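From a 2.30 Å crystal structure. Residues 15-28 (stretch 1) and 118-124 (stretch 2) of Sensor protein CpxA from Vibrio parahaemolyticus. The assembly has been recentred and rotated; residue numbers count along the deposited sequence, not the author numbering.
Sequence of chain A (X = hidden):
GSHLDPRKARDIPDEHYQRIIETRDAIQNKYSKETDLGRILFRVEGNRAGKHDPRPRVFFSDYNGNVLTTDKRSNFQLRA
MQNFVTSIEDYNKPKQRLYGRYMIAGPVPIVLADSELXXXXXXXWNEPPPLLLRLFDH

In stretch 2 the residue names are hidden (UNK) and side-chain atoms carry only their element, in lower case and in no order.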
ATOM      1  N   GLU A  15       8.571   1.667   4.671  1.00 58.00           N
ATOM      2  CA  GLU A  15       9.096   0.619   5.537  1.00 56.49           C
ATOM      3  C   GLU A  15       9.656  -0.534   4.713  1.00 45.30           C
ATOM      4  O   GLU A  15      10.733  -1.061   5.007  1.00 43.36           O
ATOM      5  CB  GLU A  15       8.012   0.115   6.496  1.00 70.71           C
ATOM      6  CG  GLU A  15       6.665  -0.176   5.838  1.00 85.92           C
ATOM      7  CD  GLU A  15       5.752   1.037   5.798  1.00 98.93           C
ATOM      8  OE1 GLU A  15       6.023   2.013   6.529  1.00103.30           O
ATOM      9  OE2 GLU A  15       4.761   1.014   5.035  1.00101.28           O
ATOM     10  N   HIS A  16       8.919  -0.912   3.673  1.00 42.82           N
ATOM     11  CA  HIS A  16       9.346  -1.974   2.777  1.00 38.86           C
ATOM     12  C   HIS A  16      10.619  -1.577   2.043  1.00 37.37           C
ATOM     13  O   HIS A  16      11.570  -2.353   1.988  1.00 43.68           O
ATOM     14  CB  HIS A  16       8.234  -2.328   1.782  1.00 37.94           C
ATOM     15  CG  HIS A  16       7.047  -2.992   2.410  1.00 46.27           C
ATOM     16  ND1 HIS A  16       6.162  -3.768   1.692  1.00 48.23           N
ATOM     17  CD2 HIS A  16       6.596  -2.995   3.688  1.00 49.09           C
ATOM     18  CE1 HIS A  16       5.221  -4.222   2.499  1.00 46.11           C
ATOM     19  NE2 HIS A  16       5.460  -3.769   3.716  1.00 51.11           N
ATOM     20  N   TYR A  17      10.642  -0.366   1.490  1.00 30.35           N
ATOM     21  CA  TYR A  17      11.812   0.105   0.758  1.00 34.07           C
ATOM     22  C   TYR A  17      13.047   0.204   1.653  1.00 40.24           C
ATOM     23  O   TYR A  17      14.141  -0.212   1.267  1.00 45.30           O
ATOM     24  CB  TYR A  17      11.537   1.449   0.079  1.00 27.92           C
ATOM     25  CG  TYR A  17      12.774   2.062  -0.541  1.00 40.99           C
ATOM     26  CD1 TYR A  17      13.265   1.608  -1.759  1.00 35.82           C
ATOM     27  CD2 TYR A  17      13.460   3.085   0.100  1.00 49.70           C
ATOM     28  CE1 TYR A  17      14.402   2.164  -2.323  1.00 38.26           C
ATOM     29  CE2 TYR A  17      14.594   3.646  -0.456  1.00 45.67           C
ATOM     30  CZ  TYR A  17      15.060   3.182  -1.664  1.00 42.92           C
ATOM     31  OH  TYR A  17      16.189   3.740  -2.215  1.00 45.83           O
ATOM     32  N   GLN A  18      12.860   0.762   2.846  1.00 38.23           N
ATOM     33  CA  GLN A  18      13.922   0.861   3.843  1.00 40.34           C
ATOM     34  C   GLN A  18      14.474  -0.523   4.178  1.00 42.32           C
ATOM     35  O   GLN A  18      15.694  -0.724   4.229  1.00 44.07           O
ATOM     36  CB  GLN A  18      13.394   1.551   5.104  1.00 41.39           C
ATOM     37  CG  GLN A  18      14.046   1.098   6.404  1.00 54.95           C
ATOM     38  CD  GLN A  18      15.384   1.768   6.663  1.00 71.74           C
ATOM     39  OE1 GLN A  18      16.373   1.479   5.988  1.00 77.89           O
ATOM     40  NE2 GLN A  18      15.421   2.668   7.647  1.00 82.46           N
ATOM     41  N   ARG A  19      13.566  -1.476   4.374  1.00 37.70           N
ATOM     42  CA  ARG A  19      13.958  -2.856   4.623  1.00 43.42           C
ATOM     43  C   ARG A  19      14.802  -3.404   3.478  1.00 47.50           C
ATOM     44  O   ARG A  19      15.883  -3.938   3.706  1.00 56.78           O
ATOM     45  CB  ARG A  19      12.730  -3.738   4.834  1.00 54.62           C
ATOM     46  CG  ARG A  19      13.065  -5.212   4.966  1.00 71.27           C
ATOM     47  CD  ARG A  19      13.953  -5.472   6.177  1.00 81.82           C
ATOM     48  NE  ARG A  19      13.187  -5.953   7.323  1.00 86.89           N
ATOM     49  CZ  ARG A  19      12.667  -5.169   8.263  1.00 85.85           C
ATOM     50  NH1 ARG A  19      12.829  -3.855   8.203  1.00 83.91           N
ATOM     51  NH2 ARG A  19      11.984  -5.703   9.266  1.00 86.28           N
ATOM     52  N   ILE A  20      14.301  -3.261   2.255  1.00 39.77           N
ATOM     53  CA  ILE A  20      15.001  -3.710   1.053  1.00 33.93           C
ATOM     54  C   ILE A  20      16.419  -3.152   0.984  1.00 29.79           C
ATOM     55  O   ILE A  20      17.369  -3.872   0.667  1.00 27.64           O
ATOM     56  CB  ILE A  20      14.235  -3.298  -0.220  1.00 30.36           C
ATOM     57  CG1 ILE A  20      12.915  -4.065  -0.317  1.00 26.63           C
ATOM     58  CG2 ILE A  20      15.077  -3.542  -1.463  1.00 39.05           C
ATOM     59  CD1 ILE A  20      12.040  -3.628  -1.471  1.00 27.15           C
ATOM     60  N   ILE A  21      16.552  -1.865   1.287  1.00 33.09           N
ATOM     61  CA  ILE A  21      17.860  -1.219   1.337  1.00 38.77           C
ATOM     62  C   ILE A  21      18.750  -1.887   2.381  1.00 42.08           C
ATOM     63  O   ILE A  21      19.933  -2.155   2.136  1.00 38.56           O
ATOM     64  CB  ILE A  21      17.722   0.282   1.655  1.00 38.80           C
ATOM     65  CG1 ILE A  21      17.059   1.006   0.483  1.00 35.17           C
ATOM     66  CG2 ILE A  21      19.078   0.900   1.956  1.00 44.55           C
ATOM     67  CD1 ILE A  21      17.774   0.799  -0.840  1.00 32.22           C
ATOM     68  N   GLU A  22      18.165  -2.166   3.543  1.00 46.44           N
ATOM     69  CA  GLU A  22      18.890  -2.811   4.632  1.00 48.84           C
ATOM     70  C   GLU A  22      19.409  -4.207   4.275  1.00 49.66           C
ATOM     71  O   GLU A  22      20.567  -4.528   4.549  1.00 57.76           O
ATOM     72  CB  GLU A  22      18.029  -2.857   5.897  1.00 49.30           C
ATOM     73  CG  GLU A  22      17.823  -1.493   6.544  1.00 51.02           C
ATOM     74  CD  GLU A  22      16.804  -1.523   7.668  1.00 56.49           C
ATOM     75  OE1 GLU A  22      16.165  -2.577   7.870  1.00 60.49           O
ATOM     76  OE2 GLU A  22      16.643  -0.488   8.348  1.00 54.87           O
ATOM     77  N   THR A  23      18.566  -5.035   3.659  1.00 40.38           N
ATOM     78  CA  THR A  23      19.002  -6.378   3.283  1.00 40.62           C
ATOM     79  C   THR A  23      19.950  -6.338   2.089  1.00 37.46           C
ATOM     80  O   THR A  23      20.770  -7.234   1.912  1.00 38.96           O
ATOM     81  CB  THR A  23      17.829  -7.344   2.974  1.00 38.66           C
ATOM     82  OG1 THR A  23      17.598  -7.396   1.562  1.00 41.23           O
ATOM     83  CG2 THR A  23      16.561  -6.923   3.692  1.00 42.27           C
ATOM     84  N   ARG A  24      19.832  -5.298   1.268  1.00 33.28           N
ATOM     85  CA  ARG A  24      20.765  -5.096   0.167  1.00 27.73           C
ATOM     86  C   ARG A  24      22.155  -4.855   0.742  1.00 38.83           C
ATOM     87  O   ARG A  24      23.107  -5.558   0.398  1.00 37.39           O
ATOM     88  CB  ARG A  24      20.330  -3.911  -0.701  1.00 19.22           C
ATOM     89  CG  ARG A  24      21.070  -3.763  -2.034  1.00 18.04           C
ATOM     90  CD  ARG A  24      22.361  -2.960  -1.903  1.00 18.58           C
ATOM     91  NE  ARG A  24      22.225  -1.850  -0.964  1.00 28.35           N
ATOM     92  CZ  ARG A  24      21.824  -0.625  -1.291  1.00 32.81           C
ATOM     93  NH1 ARG A  24      21.510  -0.333  -2.546  1.00 34.98           N
ATOM     94  NH2 ARG A  24      21.731   0.311  -0.359  1.00 29.78           N
ATOM     95  N   ASP A  25      22.258  -3.857   1.618  1.00 38.71           N
ATOM     96  CA  ASP A  25      23.519  -3.544   2.286  1.00 39.11           C
ATOM     97  C   ASP A  25      24.069  -4.754   3.035  1.00 38.05           C
ATOM     98  O   ASP A  25      25.278  -4.996   3.044  1.00 33.37           O
ATOM     99  CB  ASP A  25      23.340  -2.368   3.250  1.00 41.53           C
ATOM    100  CG  ASP A  25      23.432  -1.021   2.554  1.00 47.96           C
ATOM    101  OD1 ASP A  25      23.337  -0.983   1.310  1.00 47.67           O
ATOM    102  OD2 ASP A  25      23.600   0.003   3.251  1.00 53.92           O
ATOM    103  N   ALA A  26      23.170  -5.515   3.655  1.00 38.94           N
ATOM    104  CA  ALA A  26      23.560  -6.702   4.412  1.00 43.35           C
ATOM    105  C   ALA A  26      24.155  -7.786   3.517  1.00 40.47           C
ATOM    106  O   ALA A  26      25.186  -8.370   3.844  1.00 50.40           O
ATOM    107  CB  ALA A  26      22.375  -7.248   5.185  1.00 49.17           C
ATOM    108  N   ILE A  27      23.493  -8.055   2.395  1.00 38.94           N
ATOM    109  CA  ILE A  27      23.978  -9.035   1.428  1.00 39.40           C
ATOM    110  C   ILE A  27      25.314  -8.583   0.844  1.00 41.35           C
ATOM    111  O   ILE A  27      26.228  -9.391   0.646  1.00 38.39           O
ATOM    112  CB  ILE A  27      22.949  -9.269   0.296  1.00 32.76           C
ATOM    113  CG1 ILE A  27      21.744 -10.050   0.827  1.00 22.32           C
ATOM    114  CG2 ILE A  27      23.578 -10.014  -0.868  1.00 17.18           C
ATOM    115  CD1 ILE A  27      20.738 -10.435  -0.247  1.00 20.67           C
ATOM    116  N   GLN A  28      25.422  -7.282   0.588  1.00 42.05           N
ATOM    117  CA  GLN A  28      26.659  -6.689   0.098  1.00 40.39           C
ATOM    118  C   GLN A  28      27.811  -6.906   1.070  1.00 48.16           C
ATOM    119  O   GLN A  28      28.917  -7.256   0.667  1.00 52.82           O
ATOM    120  CB  GLN A  28      26.472  -5.191  -0.153  1.00 26.76           C
ATOM    121  CG  GLN A  28      26.204  -4.828  -1.597  1.00 25.56           C
ATOM    122  CD  GLN A  28      26.035  -3.341  -1.803  1.00 34.24           C
ATOM    123  OE1 GLN A  28      25.946  -2.867  -2.934  1.00 39.45           O
ATOM    124  NE2 GLN A  28      26.000  -2.592  -0.707  1.00 40.45           N
ATOM    125  N   UNK A 118      21.577  -5.320 -10.086  1.00 18.82           N
ATOM    126  CA  UNK A 118      20.347  -4.811  -9.499  1.00 15.98           C
ATOM    127  C   UNK A 118      19.619  -5.912  -8.740  1.00 19.87           C
ATOM    128  O   UNK A 118      19.532  -7.049  -9.200  1.00 22.19           O
ATOM    129  c   UNK A 118      19.460  -2.937 -12.732  1.00 19.74           C
ATOM    130  c   UNK A 118      19.449  -4.219 -10.585  1.00 17.74           C
ATOM    131  c   UNK A 118      19.911  -1.753 -10.575  1.00 13.03           C
ATOM    132  c   UNK A 118      20.075  -3.055 -11.354  1.00 17.87           C
ATOM    133  N   UNK A 119      19.103  -5.557  -7.570  1.00 18.07           N
ATOM    134  CA  UNK A 119      18.417  -6.490  -6.693  1.00 11.21           C
ATOM    135  C   UNK A 119      16.924  -6.198  -6.679  1.00 16.30           C
ATOM    136  O   UNK A 119      16.494  -5.043  -6.789  1.00 15.76           O
ATOM    137  c   UNK A 119      18.575  -7.550  -4.360  1.00 17.27           C
ATOM    138  c   UNK A 119      17.551  -6.329  -2.102  1.00 10.84           C
ATOM    139  c   UNK A 119      18.979  -6.397  -5.271  1.00 12.35           C
ATOM    140  s   UNK A 119      18.982  -7.263  -2.625  1.00 13.44           S
ATOM    141  N   UNK A 120      16.142  -7.259  -6.545  1.00 16.78           N
ATOM    142  CA  UNK A 120      14.695  -7.167  -6.528  1.00 20.85           C
ATOM    143  C   UNK A 120      14.185  -8.095  -5.436  1.00 21.26           C
ATOM    144  O   UNK A 120      14.895  -9.009  -5.011  1.00 16.35           O
ATOM    145  c   UNK A 120      15.744  -5.767 -11.386  1.00 18.47           C
ATOM    146  c   UNK A 120      14.007  -5.946  -9.751  1.00 24.93           C
ATOM    147  c   UNK A 120      16.444  -6.775 -10.758  1.00 17.76           C
ATOM    148  c   UNK A 120      14.115  -7.622  -7.865  1.00 20.97           C
ATOM    149  c   UNK A 120      14.523  -5.348 -10.888  1.00 22.68           C
ATOM    150  o   UNK A 120      16.262  -5.172 -12.513  1.00 23.61           O
ATOM    151  c   UNK A 120      15.916  -7.373  -9.624  1.00 17.56           C
ATOM    152  c   UNK A 120      14.696  -6.961  -9.096  1.00 19.79           C
ATOM    153  N   UNK A 121      12.956  -7.869  -4.988  1.00 28.85           N
ATOM    154  CA  UNK A 121      12.349  -8.733  -3.983  1.00 32.18           C
ATOM    155  C   UNK A 121      10.931  -9.117  -4.388  1.00 31.84           C
ATOM    156  O   UNK A 121      10.089  -8.254  -4.635  1.00 39.25           O
ATOM    157  c   UNK A 121      12.331  -8.069  -2.583  1.00 25.34           C
ATOM    158  c   UNK A 121      11.634  -8.966  -1.581  1.00 21.37           C
ATOM    159  c   UNK A 121      13.742  -7.757  -2.117  1.00 28.36           C
ATOM    160  N   UNK A 122      10.677 -10.418  -4.467  1.00 27.45           N
ATOM    161  CA  UNK A 122       9.353 -10.930  -4.751  1.00 32.53           C
ATOM    162  C   UNK A 122       8.734 -11.471  -3.481  1.00 33.99           C
ATOM    163  O   UNK A 122       9.425 -12.030  -2.635  1.00 30.82           O
ATOM    164  N   UNK A 123       7.429 -11.293  -3.338  1.00 37.67           N
ATOM    165  CA  UNK A 123       6.729 -11.750  -2.147  1.00 39.69           C
ATOM    166  C   UNK A 123       5.237 -11.778  -2.415  1.00 43.44           C
ATOM    167  O   UNK A 123       4.692 -10.831  -2.969  1.00 43.08           O
ATOM    168  c   UNK A 123       5.612  -8.777  -0.932  1.00 53.12           C
ATOM    169  c   UNK A 123       6.438  -6.666  -1.708  1.00 54.58           C
ATOM    170  c   UNK A 123       7.654  -7.253  -1.995  1.00 53.79           C
ATOM    171  c   UNK A 123       7.846  -8.602  -1.748  1.00 50.78           C
ATOM    172  c   UNK A 123       5.414  -7.429  -1.177  1.00 55.64           C
ATOM    173  c   UNK A 123       7.042 -10.844  -0.952  1.00 44.76           C
ATOM    174  c   UNK A 123       6.827  -9.379  -1.220  1.00 49.24           C
ATOM    175  N   UNK A 124       4.576 -12.863  -2.031  1.00 58.02           N
ATOM    176  CA  UNK A 124       3.145 -12.972  -2.277  1.00 67.37           C
ATOM    177  C   UNK A 124       2.367 -11.960  -1.439  1.00 65.91           C
ATOM    178  O   UNK A 124       2.688 -11.709  -0.276  1.00 63.68           O
ATOM    179  c   UNK A 124       2.633 -14.401  -2.066  1.00 70.45           C
ATOM    180  c   UNK A 124       2.351 -14.786  -0.625  1.00 74.34           C
ATOM    181  c   UNK A 124       0.719 -16.524  -1.448  1.00 75.34           C
ATOM    182  n   UNK A 124      -0.685 -17.015  -1.403  1.00 78.13           N
ATOM    183  c   UNK A 124       0.946 -15.364  -0.489  1.00 78.89           C
TER

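Residues 118–124 form an extended strand that crosses the helix of residues 15–28 at 126° between their N-to-C directions, with the axes 9.9 Å apart at their closest.

Position 118 carries four side-chain carbons and no heteroatom, forked at the second. The side chain is buried but out of reach of the helix. Four carbons branching at the second atom define a leucine, Leu118, which makes no contact with the helix.

At position 119 the side chain is unbranched and runs two carbons, a sulfur and a last carbon. That terminal carbon sits against Ile20, Thr23 and Arg24, with the sulfur near Ile27. Sulfur in the third place with a carbon beyond it identifies methionine. Met119 points toward the helix with chi1 and chi2 both t; with chi3 p, the SD-to-CE bond runs back along the helix toward its N-terminal end, bringing CE to Ile20. Its CE lies 3.8 Å from Ile20 CG2, 3.7 Å from Ile20 O, 3.8 Å from Thr23 OG1 and 3.9 Å from Arg24 CB, while its SD is 4.3 Å from Ile27 CD1. One flexible chain thus touches residues on successive turns of the helix.

Position 120 has one carbon leading to a six-carbon ring that bears an oxygen, and it touches nothing on the helix; the substituted ring is the mark of tyrosine. The CA-to-CB bond of Tyr120 points away from the helix, as expected from strand alternation next to an inward-facing neighbour, and its OH is hydrogen-bonded elsewhere in the structure.

Position 121 holds three carbons, one carrying the other two, and a branch carbon meets Ile20. Branching at the first side-chain atom with no oxygen gives valine. Val121 again points toward the helix, and its CG2 meets Ile20 CG1 at 4.2 Å, a short apolar side chain placed where the CA atoms of Ile20 and Val121 are 7.6 Å apart.

Position 122 has no side-chain atoms and makes no contact with the helix; it is therefore glycine. At Gly122 an ideal CB would find nothing of the helix within 5.5 Å.

At position 123 one carbon joins a ring of six carbons without a substituent, and the ring comes near His16. The bare ring distinguishes phenylalanine from tyrosine. Phe123 has chi1 in the p well and points toward the helix, bringing its CZ to 4.5 Å from His16 ND1. The approach of the two rings is oblique and loose.

Position 124 shows four carbons in a row ending in nitrogen, out of reach of the helix: a lysine. Lys124 is exposed and poorly ordered.

The contact works by alternation: positions 119, 121 and 123 face the helix and meet Ile27, Arg24, Thr23, Ile20 and His16 in descending order. No hydrogen bond or salt bridge joins the stretches, so the 273 Å² of buried surface rests on packing, with Met119 contributing the largest share and Ile20 the most on the helix. Arg24 lends its CB to this packing while its end leads away, where Arg24 NE and NH2 each hydrogen-bond Asp25 OD1 at 2.7 Å as part of a salt bridge.

Stretch 2 (118-124) LMYVGFK
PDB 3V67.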